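Local coordinates for protein piwi (Drosophila melanogaster, PDB 6KR6) that binds piRNAs of 24 to 30 nucleotides and, in complex with them, represses transposable elements by directing their methylation and silencing, at residues R403-Q408 with Q758-K763; L570-L575 with M600-Q604. All coordinates share one frame; numbering follows the deposited sequence.

Interaction 1 (R403-Q408 with Q758-K763); sequences RIIGQQ and QKLTYK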
loop_
_atom_site.group_PDB
_atom_site.type_symbol
_atom_site.label_atom_id
_atom_site.label_comp_id
_atom_site.label_asym_id
_atom_site.label_seq_id
_atom_site.Cartn_x
_atom_site.Cartn_y
_atom_site.Cartn_z
ATOM N N ARG A 403 -22.348 6.480 -4.830
ATOM C CA ARG A 403 -23.435 6.174 -3.914
ATOM C C ARG A 403 -22.870 5.888 -2.530
ATOM O O ARG A 403 -21.753 5.381 -2.387
ATOM C CB ARG A 403 -24.274 4.987 -4.417
ATOM C CG ARG A 403 -24.197 3.737 -3.559
ATOM C CD ARG A 403 -25.056 2.625 -4.135
ATOM N NE ARG A 403 -24.403 1.944 -5.248
ATOM C CZ ARG A 403 -23.761 0.785 -5.134
ATOM N NH1 ARG A 403 -23.690 0.179 -3.957
ATOM N NH2 ARG A 403 -23.193 0.232 -6.197
ATOM N N ILE A 404 -23.652 6.232 -1.513
ATOM C CA ILE A 404 -23.290 6.028 -0.116
ATOM C C ILE A 404 -24.131 4.876 0.418
ATOM O O ILE A 404 -25.366 4.906 0.331
ATOM C CB ILE A 404 -23.503 7.304 0.713
ATOM C CG1 ILE A 404 -22.834 8.498 0.030
ATOM C CG2 ILE A 404 -22.953 7.127 2.116
ATOM C CD1 ILE A 404 -23.009 9.806 0.780
ATOM N N ILE A 405 -23.458 3.861 0.960
ATOM C CA ILE A 405 -24.149 2.705 1.515
ATOM C C ILE A 405 -24.863 3.107 2.798
ATOM O O ILE A 405 -24.359 3.921 3.584
ATOM C CB ILE A 405 -23.152 1.559 1.773
ATOM C CG1 ILE A 405 -22.362 1.234 0.505
ATOM C CG2 ILE A 405 -23.872 0.313 2.268
ATOM C CD1 ILE A 405 -23.160 0.504 -0.546
ATOM N N GLY A 406 -26.049 2.543 3.014
ATOM C CA GLY A 406 -26.775 2.806 4.239
ATOM C C GLY A 406 -26.054 2.266 5.458
ATOM O O GLY A 406 -25.225 1.358 5.380
ATOM N N GLN A 407 -26.379 2.853 6.609
ATOM C CA GLN A 407 -25.765 2.435 7.861
ATOM C C GLN A 407 -26.084 0.974 8.150
ATOM O O GLN A 407 -27.192 0.498 7.889
ATOM C CB GLN A 407 -26.255 3.311 9.013
ATOM C CG GLN A 407 -25.962 4.790 8.848
ATOM C CD GLN A 407 -26.515 5.616 9.990
ATOM O OE1 GLN A 407 -26.569 6.844 9.917
ATOM N NE2 GLN A 407 -26.931 4.944 11.056
ATOM N N GLN A 408 -25.103 0.263 8.692
ATOM C CA GLN A 408 -25.251 -1.141 9.035
ATOM C C GLN A 408 -25.537 -1.296 10.524
ATOM O O GLN A 408 -25.232 -0.417 11.335
ATOM C CB GLN A 408 -23.995 -1.923 8.647
ATOM C CG GLN A 408 -23.642 -1.826 7.170
ATOM C CD GLN A 408 -24.757 -2.318 6.269
ATOM O OE1 GLN A 408 -25.047 -3.512 6.217
ATOM N NE2 GLN A 408 -25.390 -1.397 5.553
ATOM N N GLN A 758 -20.402 -5.094 -3.035
ATOM C CA GLN A 758 -19.935 -3.899 -2.342
ATOM C C GLN A 758 -20.551 -3.785 -0.952
ATOM O O GLN A 758 -19.864 -3.419 0.012
ATOM C CB GLN A 758 -20.251 -2.664 -3.182
ATOM C CG GLN A 758 -19.526 -2.624 -4.521
ATOM C CD GLN A 758 -20.154 -1.644 -5.490
ATOM O OE1 GLN A 758 -21.205 -1.067 -5.211
ATOM N NE2 GLN A 758 -19.514 -1.452 -6.638
ATOM N N LYS A 759 -21.845 -4.101 -0.823
ATOM C CA LYS A 759 -22.483 -4.059 0.488
ATOM C C LYS A 759 -21.896 -5.112 1.419
ATOM O O LYS A 759 -21.694 -4.852 2.610
ATOM C CB LYS A 759 -23.995 -4.247 0.352
ATOM C CG LYS A 759 -24.774 -3.881 1.608
ATOM C CD LYS A 759 -26.273 -4.057 1.424
ATOM C CE LYS A 759 -26.672 -5.524 1.461
ATOM N NZ LYS A 759 -28.150 -5.697 1.405
ATOM N N LEU A 760 -21.603 -6.304 0.894
ATOM C CA LEU A 760 -20.979 -7.340 1.711
ATOM C C LEU A 760 -19.594 -6.913 2.178
ATOM O O LEU A 760 -19.204 -7.182 3.321
ATOM C CB LEU A 760 -20.901 -8.652 0.931
ATOM C CG LEU A 760 -20.095 -9.784 1.574
ATOM C CD1 LEU A 760 -20.649 -10.138 2.947
ATOM C CD2 LEU A 760 -20.077 -11.008 0.671
ATOM N N THR A 761 -18.833 -6.248 1.308
ATOM C CA THR A 761 -17.509 -5.776 1.707
ATOM C C THR A 761 -17.609 -4.684 2.768
ATOM O O THR A 761 -16.847 -4.683 3.746
ATOM C CB THR A 761 -16.744 -5.275 0.483
ATOM O OG1 THR A 761 -16.745 -6.291 -0.529
ATOM C CG2 THR A 761 -15.312 -4.945 0.856
ATOM N N TYR A 762 -18.552 -3.754 2.602
ATOM C CA TYR A 762 -18.753 -2.728 3.620
ATOM C C TYR A 762 -19.171 -3.348 4.950
ATOM O O TYR A 762 -18.760 -2.879 6.018
ATOM C CB TYR A 762 -19.790 -1.708 3.144
ATOM C CG TYR A 762 -19.929 -0.503 4.052
ATOM C CD1 TYR A 762 -18.831 0.287 4.365
ATOM C CD2 TYR A 762 -21.163 -0.148 4.585
ATOM C CE1 TYR A 762 -18.953 1.390 5.189
ATOM C CE2 TYR A 762 -21.294 0.955 5.408
ATOM C CZ TYR A 762 -20.188 1.719 5.707
ATOM O OH TYR A 762 -20.316 2.817 6.527
ATOM N N LYS A 763 -19.984 -4.409 4.902
ATOM C CA LYS A 763 -20.334 -5.140 6.117
ATOM C C LYS A 763 -19.099 -5.749 6.766
ATOM O O LYS A 763 -18.864 -5.578 7.968
ATOM C CB LYS A 763 -21.355 -6.235 5.798
ATOM C CG LYS A 763 -22.785 -5.757 5.640
ATOM C CD LYS A 763 -23.695 -6.916 5.267
ATOM C CE LYS A 763 -25.121 -6.460 5.005
ATOM N NZ LYS A 763 -25.754 -5.858 6.211
#
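Ile-405 meets Tyr-762 at the middle of this contact, its CG2 methyl lying 3.6 Å from ring atom CD2. The two side chains run past each other in opposite directions. Tyr-762 has CG anti to its backbone N (chi1 -172°), which carries the ring off the helix toward Ile-405 and Gly-406. Three groups gather round the CD2-CE2 edge: Ile-405 CG2 and Gln-408 CG (4.0 Å from CD2) reach it obliquely from opposite sides of the ring plane, with Gly-406 O between them at the edge, 4.0 Å from CE2.

Polar pairs flank this apolar centre. At one end Arg-403 NH2 donates to Gln-758 OE1 at 2.6 Å, in the carbonyl plane on a lone pair, but the oxygen is tilted 29° from the guanidinium plane and the N-H...O angle of 131° shows a bent bond. At the other end Lys-763 NZ donates to Gln-408 OE1, the side chains crossing at about a right angle; the modelled 2.5 Å is very short and its exact length doubtful.

Gln-408 bends at chi2 and turns NE2 back to Gly-406 O (2.8 Å), a bond that probably helps hold the amide with OE1 toward the lysine: Gly-406 O lies in the Gln-408 amide plane, although NE2 sits above the Gly-406 carbonyl plane and not on a lone pair. Lys-763 NZ also bonds Glu-569 O.

Strand 403-405 and helix 758-763 approach to 10.2 Å between axes. Ile-713 of strand 712-714 touches Ile-405 and Gln-758. The contact thus joins the long strand 392-405 to helix 754-764 of the Piwi domain.

Interaction 2 (L570-L575 with M600-Q604); sequences LPLSGL and MDLQQ
Gln-603 lays its amide along the backbone of 572-573, with OE1 reaching the hydroxyl of Ser-573. Its CG sits between the backbone N and the carbonyl carbon (chi1 62°), and from there the extended chain carries the amide across to the loop. Ser-573 OG donates to OE1 at 3.2 Å, tilted 17° from the carbonyl plane. Gln-603 NE2 lies 2.9 Å from Leu-572 O, but the angle is too poor for a hydrogen bond.

Asp-601 turns its carboxylate toward the next peptide: CG is anti to the backbone N (chi1 -164°), and OD1 accepts a weak bond from Gly-574 N at 3.4 Å. Its own backbone N returns a weak bond to Leu-575 O at 3.3 Å, so Asp-601 is tied to the loop through both side chain and main chain. On the apolar side Leu-570 and Leu-602 cross obliquely, CD2 of the former lying 3.7 Å from CB of the latter.

Tyr-636 and His-640 of helix 625-640 touch Asp-601. Within the Piwi domain, the contact ties the loop entering strand 575-584 to the turn leaving its antiparallel partner, strand 592-599. Long or bent polar bonds dominate, which implies an attachment spread over several modest interactions.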
loop_
_atom_site.group_PDB
_atom_site.type_symbol
_atom_site.label_atom_id
_atom_site.label_comp_id
_atom_site.label_asym_id
_atom_site.label_seq_id
_atom_site.Cartn_x
_atom_site.Cartn_y
_atom_site.Cartn_z
ATOM N N LEU A 570 -25.849 -10.474 8.382
ATOM C CA LEU A 570 -25.236 -11.158 7.242
ATOM C C LEU A 570 -26.256 -12.043 6.540
ATOM O O LEU A 570 -26.566 -13.144 7.028
ATOM C CB LEU A 570 -24.039 -11.987 7.703
ATOM C CG LEU A 570 -23.299 -12.809 6.647
ATOM C CD1 LEU A 570 -22.698 -11.903 5.585
ATOM C CD2 LEU A 570 -22.224 -13.666 7.298
ATOM N N PRO A 571 -26.802 -11.617 5.396
ATOM C CA PRO A 571 -27.805 -12.427 4.680
ATOM C C PRO A 571 -27.181 -13.389 3.670
ATOM O O PRO A 571 -27.471 -13.349 2.470
ATOM C CB PRO A 571 -28.662 -11.350 4.005
ATOM C CG PRO A 571 -27.680 -10.266 3.687
ATOM C CD PRO A 571 -26.654 -10.275 4.803
ATOM N N LEU A 572 -26.314 -14.273 4.161
ATOM C CA LEU A 572 -25.681 -15.280 3.319
ATOM C C LEU A 572 -25.422 -16.533 4.144
ATOM O O LEU A 572 -25.063 -16.448 5.320
ATOM C CB LEU A 572 -24.375 -14.765 2.705
ATOM C CG LEU A 572 -24.499 -14.046 1.360
ATOM C CD1 LEU A 572 -23.128 -13.636 0.846
ATOM C CD2 LEU A 572 -25.213 -14.929 0.348
ATOM N N SER A 573 -25.606 -17.692 3.515
ATOM C CA SER A 573 -25.483 -18.984 4.176
ATOM C C SER A 573 -24.236 -19.704 3.681
ATOM O O SER A 573 -23.965 -19.726 2.475
ATOM C CB SER A 573 -26.723 -19.847 3.923
ATOM O OG SER A 573 -27.908 -19.184 4.328
ATOM N N GLY A 574 -23.492 -20.297 4.609
ATOM C CA GLY A 574 -22.299 -21.047 4.257
ATOM C C GLY A 574 -21.200 -20.230 3.610
ATOM O O GLY A 574 -20.555 -20.705 2.668
ATOM N N LEU A 575 -20.968 -19.016 4.096
ATOM C CA LEU A 575 -19.942 -18.136 3.551
ATOM C C LEU A 575 -18.726 -18.132 4.465
ATOM O O LEU A 575 -18.853 -17.942 5.680
ATOM C CB LEU A 575 -20.478 -16.714 3.381
ATOM C CG LEU A 575 -19.450 -15.582 3.293
ATOM C CD1 LEU A 575 -18.528 -15.745 2.092
ATOM C CD2 LEU A 575 -20.146 -14.230 3.250
ATOM N N MET A 600 -16.071 -18.473 9.834
ATOM C CA MET A 600 -16.716 -19.786 9.881
ATOM C C MET A 600 -18.233 -19.606 9.917
ATOM O O MET A 600 -18.872 -19.876 10.936
ATOM C CB MET A 600 -16.233 -20.595 11.087
ATOM C CG MET A 600 -14.733 -20.748 11.171
ATOM S SD MET A 600 -14.246 -22.472 11.336
ATOM C CE MET A 600 -12.721 -22.456 10.406
ATOM N N ASP A 601 -18.803 -19.166 8.795
ATOM C CA ASP A 601 -20.251 -19.022 8.647
ATOM C C ASP A 601 -20.818 -18.175 9.790
ATOM O O ASP A 601 -21.427 -18.672 10.741
ATOM C CB ASP A 601 -20.919 -20.400 8.585
ATOM C CG ASP A 601 -22.341 -20.343 8.057
ATOM O OD1 ASP A 601 -22.813 -19.237 7.720
ATOM O OD2 ASP A 601 -22.984 -21.412 7.970
ATOM N N LEU A 602 -20.575 -16.868 9.663
ATOM C CA LEU A 602 -20.760 -15.938 10.771
ATOM C C LEU A 602 -22.193 -15.895 11.287
ATOM O O LEU A 602 -22.415 -15.490 12.433
ATOM C CB LEU A 602 -20.305 -14.541 10.351
ATOM C CG LEU A 602 -18.830 -14.466 9.951
ATOM C CD1 LEU A 602 -18.482 -13.087 9.424
ATOM C CD2 LEU A 602 -17.947 -14.832 11.134
ATOM N N GLN A 603 -23.172 -16.308 10.480
ATOM C CA GLN A 603 -24.552 -16.279 10.950
ATOM C C GLN A 603 -24.842 -17.377 11.966
ATOM O O GLN A 603 -25.842 -17.286 12.684
ATOM C CB GLN A 603 -25.521 -16.378 9.770
ATOM C CG GLN A 603 -25.427 -17.659 8.960
ATOM C CD GLN A 603 -26.440 -17.700 7.829
ATOM O OE1 GLN A 603 -26.694 -18.752 7.244
ATOM N NE2 GLN A 603 -27.022 -16.546 7.516
ATOM N N GLN A 604 -23.992 -18.402 12.052
ATOM C CA GLN A 604 -24.143 -19.460 13.046
ATOM C C GLN A 604 -22.980 -19.459 14.031
ATOM O O GLN A 604 -23.172 -19.171 15.216
ATOM C CB GLN A 604 -24.271 -20.827 12.371
ATOM C CG GLN A 604 -25.613 -21.100 11.723
ATOM C CD GLN A 604 -25.776 -22.560 11.352
ATOM O OE1 GLN A 604 -24.996 -23.410 11.783
ATOM N NE2 GLN A 604 -26.789 -22.862 10.548
#

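Overall arrangement
Both contacts lie on the same side of the chain's centre, their own centres about 17 Å apart, and interaction 2 is nested in sequence inside the loop that interaction 1 closes. Helix 754-764 links them. While Tyr-762 serves interaction 1, Leu-760 packs on the loop of interaction 2: its CD1 lies 3.8 Å from Leu-570 CD1, and its CD2 lies 4.0 Å from Leu-572 CD1. Neither contact includes Asp-581 or Asp-652, the probable catalytic aspartates, which here bind zinc. Their nearest atoms are about 14 Å (interaction 1) and 18 Å (interaction 2) from the bound nucleic acid, and the Gln-758 side chain is about 13 Å from a zinc ion.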